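Local coordinates for coenzyme f420-dependent n5,n10-methylenetetrahydromethanopterin reductase (Methanopyrus kandleri, PDB 1EZW), which catalyses the reversible, coenzyme F420-dependent reduction of methylene-tetrahydromethanopterin to methyl-tetrahydromethanopterin, a step of methanogenesis from carbon dioxide, at the interface of chains A and B. Numbering follows the deposited sequence. Chains: chain A/B, Coenzyme f420-dependent n5,n10-methylenetetrahydromethanopterin reductase.

The interface of chains A and B. Residues chain A 43-44, 46-47, 71; chain B 46, 75, 78-79, 82.
A:Ser44 meets B:Thr82 where the loop leading into helix 45-54 of chain A lies against helix 73-86 of chain B. The backbone N of A:Ser44 donates a nearly straight hydrogen bond to the hydroxyl OG1 of B:Thr82 (3.0 Å, 168° at H). That hydroxyl in turn gives its hydrogen to the carbonyl O of B:Ser78 one turn earlier (2.7 Å), reaching it from above the carbonyl plane, so it relays between the partner's loop and its own helix. Its direction is set by chi1 of -58°, which places OG1 beside the backbone N and turns the methyl CG2 toward A:Gly47.

Around this bond the remaining contacts described are van der Waals in kind, some of them involving hydroxyl or amide oxygens. OG1 of B:Thr82 also lies in the ring plane at the edge of A:Tyr43, 3.4 Å from CD2. The side chain of A:Ser44 sits against B:Ser78, B:Asn79 and B:Met46: its CB faces OG of B:Ser78 and OD1 of B:Asn79, and its OG lies 3.4 Å from the methyl CE of B:Met46. The same CE, carried round by bends at chi2 and chi3, rests on CA of A:Gly47 (3.6 Å), while A:Met46 and B:Met46 meet through their CB atoms at 3.8 Å. Toward the start of helix 73-86, the side chain of A:Arg71 crosses that of B:Ile75 at about a right angle, its guanidinium NH1 3.6 Å from CG2 of B:Ile75.

A valine in place of B:Thr82 would probably leave the N-H of A:Ser44 without its acceptor across the interface and break the link to the carbonyl of B:Ser78.

The patch recurs with the chains exchanged about the two-fold axis, and helps join two TIM-barrel subunits within the homotetramer, which is built from two loosely associated dimers.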
ATOM      1  N   TYR A  43       2.143 -16.755  -8.595  1.00 14.29           N
ATOM      2  CA  TYR A  43       1.679 -16.064  -7.388  1.00 14.79           C
ATOM      3  C   TYR A  43       0.138 -16.002  -7.471  1.00 15.74           C
ATOM      4  O   TYR A  43      -0.466 -16.005  -8.547  1.00 17.67           O
ATOM      5  CB  TYR A  43       2.320 -14.679  -7.284  1.00 13.92           C
ATOM      6  CG  TYR A  43       3.785 -14.742  -6.962  1.00 15.06           C
ATOM      7  CD1 TYR A  43       4.749 -14.527  -7.954  1.00 15.69           C
ATOM      8  CD2 TYR A  43       4.204 -15.030  -5.644  1.00 15.86           C
ATOM      9  CE1 TYR A  43       6.130 -14.592  -7.645  1.00 15.63           C
ATOM     10  CE2 TYR A  43       5.549 -15.094  -5.319  1.00 15.49           C
ATOM     11  CZ  TYR A  43       6.506 -14.877  -6.324  1.00 17.62           C
ATOM     12  OH  TYR A  43       7.834 -14.947  -5.984  1.00 18.52           O
ATOM     13  N   SER A  44      -0.510 -15.974  -6.322  0.60 15.32           N
ATOM     14  CA  SER A  44      -1.960 -16.053  -6.297  0.60 15.13           C
ATOM     15  C   SER A  44      -2.594 -14.782  -6.764  0.60 15.09           C
ATOM     16  O   SER A  44      -2.102 -13.692  -6.494  0.60 15.61           O
ATOM     17  CB  SER A  44      -2.442 -16.414  -4.897  0.60 17.17           C
ATOM     18  OG  SER A  44      -2.225 -15.353  -3.987  0.60 18.70           O
ATOM     19  N   MET A  46      -5.311 -13.327  -5.823  1.00 16.76           N
ATOM     20  CA  MET A  46      -5.780 -12.462  -4.755  1.00 16.90           C
ATOM     21  C   MET A  46      -4.627 -11.642  -4.184  1.00 16.12           C
ATOM     22  O   MET A  46      -4.791 -10.449  -3.920  1.00 16.85           O
ATOM     23  CB  MET A  46      -6.443 -13.271  -3.619  1.00 20.44           C
ATOM     24  CG  MET A  46      -7.944 -13.391  -3.749  1.00 24.40           C
ATOM     25  SD  MET A  46      -8.756 -11.792  -4.002  1.00 23.33           S
ATOM     26  CE  MET A  46      -8.818 -10.896  -2.400  1.00 27.08           C
ATOM     27  N   GLY A  47      -3.464 -12.244  -4.009  1.00 14.67           N
ATOM     28  CA  GLY A  47      -2.350 -11.459  -3.470  1.00 14.83           C
ATOM     29  C   GLY A  47      -1.879 -10.396  -4.451  1.00 14.92           C
ATOM     30  O   GLY A  47      -1.712  -9.224  -4.081  1.00 15.32           O
ATOM     31  N   ARG A  71     -11.474 -23.873  -5.921  1.00 17.21           N
ATOM     32  CA  ARG A  71     -11.892 -23.190  -4.679  1.00 16.09           C
ATOM     33  C   ARG A  71     -13.403 -23.287  -4.663  1.00 16.00           C
ATOM     34  O   ARG A  71     -14.041 -23.251  -5.712  1.00 17.60           O
ATOM     35  CB  ARG A  71     -11.565 -21.687  -4.721  1.00 15.64           C
ATOM     36  CG  ARG A  71     -10.081 -21.385  -4.869  1.00 16.62           C
ATOM     37  CD  ARG A  71      -9.949 -19.839  -4.906  1.00 16.23           C
ATOM     38  NE  ARG A  71      -8.575 -19.390  -5.166  1.00 14.96           N
ATOM     39  CZ  ARG A  71      -7.995 -19.459  -6.363  1.00 15.04           C
ATOM     40  NH1 ARG A  71      -6.744 -19.040  -6.545  1.00 17.70           N
ATOM     41  NH2 ARG A  71      -8.677 -19.957  -7.385  1.00 17.07           N
TER
ATOM     42  N   MET B  46      -6.687 -13.788   2.217  1.00 16.76           N
ATOM     43  CA  MET B  46      -5.635 -13.335   1.324  1.00 16.90           C
ATOM     44  C   MET B  46      -5.763 -11.837   1.061  1.00 16.12           C
ATOM     45  O   MET B  46      -4.755 -11.126   1.051  1.00 16.85           O
ATOM     46  CB  MET B  46      -5.665 -14.094  -0.020  1.00 20.44           C
ATOM     47  CG  MET B  46      -4.749 -15.295  -0.066  1.00 24.40           C
ATOM     48  SD  MET B  46      -3.058 -14.906   0.451  1.00 23.33           S
ATOM     49  CE  MET B  46      -2.207 -14.019  -0.913  1.00 27.08           C
ATOM     50  N   ILE B  75      -3.355 -24.437  -4.172  1.00 15.84           N
ATOM     51  CA  ILE B  75      -3.806 -23.033  -4.139  1.00 15.80           C
ATOM     52  C   ILE B  75      -3.442 -22.434  -2.751  1.00 15.59           C
ATOM     53  O   ILE B  75      -2.959 -21.292  -2.652  1.00 15.04           O
ATOM     54  CB  ILE B  75      -5.295 -22.938  -4.411  1.00 15.35           C
ATOM     55  CG1 ILE B  75      -5.553 -23.288  -5.890  1.00 17.18           C
ATOM     56  CG2 ILE B  75      -5.822 -21.533  -4.072  1.00 16.30           C
ATOM     57  CD1 ILE B  75      -4.861 -22.324  -6.870  1.00 17.59           C
ATOM     58  N   SER B  78       0.271 -21.681  -2.867  1.00 13.83           N
ATOM     59  CA  SER B  78       0.496 -20.455  -3.616  1.00 14.53           C
ATOM     60  C   SER B  78       0.151 -19.217  -2.761  1.00 14.70           C
ATOM     61  O   SER B  78       0.950 -18.246  -2.736  1.00 15.26           O
ATOM     62  CB  SER B  78      -0.373 -20.456  -4.893  1.00 15.45           C
ATOM     63  OG  SER B  78      -0.224 -19.212  -5.602  1.00 15.46           O
ATOM     64  N   ASN B  79      -1.015 -19.227  -2.089  1.00 14.75           N
ATOM     65  CA  ASN B  79      -1.410 -18.092  -1.218  1.00 15.93           C
ATOM     66  C   ASN B  79      -0.317 -17.808  -0.192  1.00 14.77           C
ATOM     67  O   ASN B  79       0.115 -16.665  -0.039  1.00 15.33           O
ATOM     68  CB  ASN B  79      -2.687 -18.369  -0.438  1.00 16.93           C
ATOM     69  CG  ASN B  79      -3.886 -18.380  -1.302  1.00 21.08           C
ATOM     70  OD1 ASN B  79      -3.820 -17.917  -2.422  1.00 21.86           O
ATOM     71  ND2 ASN B  79      -5.019 -18.876  -0.786  1.00 22.42           N
ATOM     72  N   THR B  82       2.810 -16.363  -1.650  1.00 13.95           N
ATOM     73  CA  THR B  82       2.566 -14.988  -2.147  1.00 13.64           C
ATOM     74  C   THR B  82       2.573 -14.014  -0.970  1.00 14.59           C
ATOM     75  O   THR B  82       3.219 -12.978  -1.040  1.00 15.37           O
ATOM     76  CB  THR B  82       1.240 -14.939  -2.926  1.00 15.41           C
ATOM     77  OG1 THR B  82       1.320 -15.883  -4.009  1.00 13.28           O
ATOM     78  CG2 THR B  82       0.984 -13.517  -3.542  1.00 13.69           C
TER